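Local coordinates for cellulase (Bacillus sp. BG-CS10, PDB 5E09), which hydrolyses internal beta-1,4-glucosidic bonds of cellulose with a family 5 barrel and carries additional modules that probably bind carbohydrate, at residues A[350-355]-A[429-434]. Numbering follows the deposited sequence.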
ATOM      1  N   VAL A 350      20.636  -8.163 -20.402  1.00 40.00           N
ATOM      2  CA  VAL A 350      21.645  -8.553 -21.366  1.00 36.40           C
ATOM      3  C   VAL A 350      21.872  -7.398 -22.336  1.00 40.22           C
ATOM      4  O   VAL A 350      20.934  -6.910 -22.965  1.00 44.61           O
ATOM      5  CB  VAL A 350      21.231  -9.822 -22.129  1.00 46.02           C
ATOM      6  CG1 VAL A 350      22.150 -10.065 -23.312  1.00 42.77           C
ATOM      7  CG2 VAL A 350      21.214 -11.027 -21.188  1.00 44.16           C
ATOM      8  N   ARG A 351      23.116  -6.948 -22.439  1.00 41.32           N
ATOM      9  CA  ARG A 351      23.447  -5.857 -23.343  1.00 44.70           C
ATOM     10  C   ARG A 351      23.386  -6.316 -24.795  1.00 43.93           C
ATOM     11  O   ARG A 351      24.069  -7.258 -25.180  1.00 51.49           O
ATOM     12  CB  ARG A 351      24.828  -5.295 -23.016  1.00 40.66           C
ATOM     13  CG  ARG A 351      24.819  -4.304 -21.871  1.00 46.41           C
ATOM     14  CD  ARG A 351      24.165  -2.998 -22.297  1.00 58.66           C
ATOM     15  NE  ARG A 351      25.057  -2.204 -23.134  1.00 65.94           N
ATOM     16  CZ  ARG A 351      25.567  -1.033 -22.772  1.00 54.49           C
ATOM     17  NH1 ARG A 351      25.252  -0.506 -21.595  1.00 51.24           N
ATOM     18  NH2 ARG A 351      26.378  -0.382 -23.593  1.00 47.13           N
ATOM     19  N   ASP A 352      22.558  -5.654 -25.597  1.00 44.92           N
ATOM     20  CA  ASP A 352      22.447  -5.991 -27.012  1.00 49.85           C
ATOM     21  C   ASP A 352      23.738  -5.601 -27.720  1.00 51.00           C
ATOM     22  O   ASP A 352      24.281  -4.521 -27.481  1.00 58.82           O
ATOM     23  CB  ASP A 352      21.242  -5.285 -27.644  1.00 42.47           C
ATOM     24  CG  ASP A 352      21.011  -5.693 -29.088  1.00 57.49           C
ATOM     25  OD1 ASP A 352      20.660  -6.870 -29.332  1.00 57.89           O
ATOM     26  OD2 ASP A 352      21.169  -4.832 -29.981  1.00 56.86           O
ATOM     27  N   GLY A 353      24.238  -6.477 -28.581  1.00 45.82           N
ATOM     28  CA  GLY A 353      25.493  -6.209 -29.263  1.00 66.52           C
ATOM     29  C   GLY A 353      26.678  -6.322 -28.321  1.00 64.99           C
ATOM     30  O   GLY A 353      27.659  -5.586 -28.418  1.00 63.97           O
ATOM     31  N   GLU A 354      26.563  -7.249 -27.382  1.00 60.83           N
ATOM     32  CA  GLU A 354      27.645  -7.593 -26.481  1.00 61.42           C
ATOM     33  C   GLU A 354      27.572  -9.100 -26.316  1.00 52.05           C
ATOM     34  O   GLU A 354      26.500  -9.628 -26.030  1.00 67.55           O
ATOM     35  CB  GLU A 354      27.507  -6.859 -25.142  1.00 49.70           C
ATOM     36  CG  GLU A 354      28.519  -7.267 -24.078  1.00 57.76           C
ATOM     37  CD  GLU A 354      28.452  -6.389 -22.830  1.00 65.99           C
ATOM     38  OE1 GLU A 354      28.602  -5.153 -22.956  1.00 57.77           O
ATOM     39  OE2 GLU A 354      28.251  -6.933 -21.720  1.00 62.71           O
ATOM     40  N   PRO A 355      28.696  -9.799 -26.542  1.00 57.33           N
ATOM     41  CA  PRO A 355      28.747 -11.262 -26.506  1.00 46.84           C
ATOM     42  C   PRO A 355      28.022 -11.838 -25.299  1.00 52.64           C
ATOM     43  O   PRO A 355      28.373 -11.545 -24.157  1.00 44.53           O
ATOM     44  CB  PRO A 355      30.243 -11.548 -26.445  1.00 59.29           C
ATOM     45  CG  PRO A 355      30.837 -10.428 -27.228  1.00 44.04           C
ATOM     46  CD  PRO A 355      30.002  -9.219 -26.901  1.00 46.01           C
ATOM     47  N   LEU A 429      13.506 -11.172 -18.839  1.00 43.26           N
ATOM     48  CA  LEU A 429      14.768 -11.155 -19.573  1.00 37.34           C
ATOM     49  C   LEU A 429      14.826  -9.917 -20.468  1.00 41.22           C
ATOM     50  O   LEU A 429      14.243  -9.893 -21.555  1.00 35.71           O
ATOM     51  CB  LEU A 429      14.929 -12.438 -20.391  1.00 34.91           C
ATOM     52  CG  LEU A 429      16.181 -12.623 -21.251  1.00 52.33           C
ATOM     53  CD1 LEU A 429      17.449 -12.347 -20.457  1.00 52.69           C
ATOM     54  CD2 LEU A 429      16.209 -14.033 -21.821  1.00 50.66           C
ATOM     55  N   GLN A 430      15.523  -8.886 -19.994  1.00 37.10           N
ATOM     56  CA  GLN A 430      15.575  -7.602 -20.685  1.00 35.01           C
ATOM     57  C   GLN A 430      16.781  -7.475 -21.617  1.00 44.04           C
ATOM     58  O   GLN A 430      17.924  -7.509 -21.162  1.00 41.43           O
ATOM     59  CB  GLN A 430      15.611  -6.450 -19.669  1.00 41.48           C
ATOM     60  CG  GLN A 430      14.451  -6.407 -18.681  1.00 42.28           C
ATOM     61  CD  GLN A 430      13.106  -6.207 -19.359  1.00 49.00           C
ATOM     62  OE1 GLN A 430      12.247  -7.086 -19.321  1.00 54.95           O
ATOM     63  NE2 GLN A 430      12.920  -5.051 -19.982  1.00 30.66           N
ATOM     64  N   ASN A 431      16.524  -7.319 -22.915  1.00 39.31           N
ATOM     65  CA  ASN A 431      17.569  -6.927 -23.856  1.00 35.46           C
ATOM     66  C   ASN A 431      17.706  -5.410 -23.836  1.00 38.22           C
ATOM     67  O   ASN A 431      16.813  -4.703 -24.289  1.00 39.75           O
ATOM     68  CB  ASN A 431      17.251  -7.416 -25.277  1.00 36.98           C
ATOM     69  CG  ASN A 431      18.481  -7.447 -26.184  1.00 46.14           C
ATOM     70  OD1 ASN A 431      19.620  -7.368 -25.715  1.00 52.41           O
ATOM     71  ND2 ASN A 431      18.252  -7.569 -27.491  1.00 37.18           N
ATOM     72  N   VAL A 432      18.808  -4.901 -23.305  1.00 35.97           N
ATOM     73  CA  VAL A 432      18.943  -3.458 -23.197  1.00 40.73           C
ATOM     74  C   VAL A 432      20.081  -2.895 -24.027  1.00 41.90           C
ATOM     75  O   VAL A 432      21.016  -3.598 -24.417  1.00 44.07           O
ATOM     76  CB  VAL A 432      19.154  -3.016 -21.731  1.00 40.17           C
ATOM     77  CG1 VAL A 432      17.985  -3.464 -20.871  1.00 35.47           C
ATOM     78  CG2 VAL A 432      20.463  -3.564 -21.193  1.00 31.89           C
ATOM     79  N   ASP A 433      19.960  -1.608 -24.309  1.00 40.09           N
ATOM     80  CA  ASP A 433      21.067  -0.798 -24.760  1.00 39.30           C
ATOM     81  C   ASP A 433      21.188   0.365 -23.784  1.00 48.23           C
ATOM     82  O   ASP A 433      20.291   0.594 -22.960  1.00 43.20           O
ATOM     83  CB  ASP A 433      20.839  -0.300 -26.183  1.00 54.28           C
ATOM     84  CG  ASP A 433      22.084  -0.385 -27.034  1.00 68.58           C
ATOM     85  OD1 ASP A 433      23.166   0.027 -26.550  1.00 58.95           O
ATOM     86  OD2 ASP A 433      21.977  -0.872 -28.182  1.00 67.76           O
ATOM     87  N   GLU A 434      22.288   1.101 -23.864  1.00 44.16           N
ATOM     88  CA  GLU A 434      22.453   2.271 -23.019  1.00 54.68           C
ATOM     89  C   GLU A 434      21.389   3.318 -23.343  1.00 51.81           C
ATOM     90  O   GLU A 434      21.301   3.777 -24.486  1.00 44.65           O
ATOM     91  CB  GLU A 434      23.842   2.863 -23.198  1.00 53.50           C
ATOM     92  CG  GLU A 434      24.072   4.149 -22.434  1.00 60.20           C
ATOM     93  CD  GLU A 434      25.216   4.965 -23.012  1.00 91.54           C
ATOM     94  OE1 GLU A 434      25.211   5.233 -24.235  1.00 83.69           O
ATOM     95  OE2 GLU A 434      26.132   5.330 -22.242  1.00 87.82           O
TER
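Val350 and Arg351 pair with Asn431 and Val432 as parallel neighbours, joined by backbone bonds from Val350 N to Gln430 O (2.9 Å), Val432 N to Val350 O, and Asp352 N to Val432 O (2.8 Å). The last carries the pairing one residue past the strand 347-351, where the chain enters a type II turn from Arg351 to Glu354; Gly353 suits its third position, with phi at 72°. On one face Val350 CG2 meets Leu429 CD1 at 4.1 Å, branched aliphatic residues fitting this buried side. Beside them Asn431 sends ND2 to Asp352 OD1 (3.1 Å). The acceptor is met from above the carboxylate plane, while it lies close to the plane of the amide, and the two planes stand 73° apart. With CG of Asp352 anti to its backbone N (chi1 -175°), the carboxylate is carried out toward this amide. An amide suits the site because ND2 also gives a hydrogen bond to Glu408 O, as Asp352 OD1 accepts one from Gly407 N. An alanine at Asn431 would probably leave Asp352 and Glu408 O without this shared donor and the carboxylate freer to turn. On the opposite face the bent chain of Arg351 lays CD against Val432 CG2 (3.9 Å), and Glu434 N sits over the centre of the guanidinium; NH1 makes a salt bridge with Glu520. Strand 347-351 edges the mixed sheet of the X2 module, 425-432 lies between it and strand 410-419, and helix 397-403 packs on Leu429, while the chain beyond Val432 runs on into strand 436-443 of the C-terminal module.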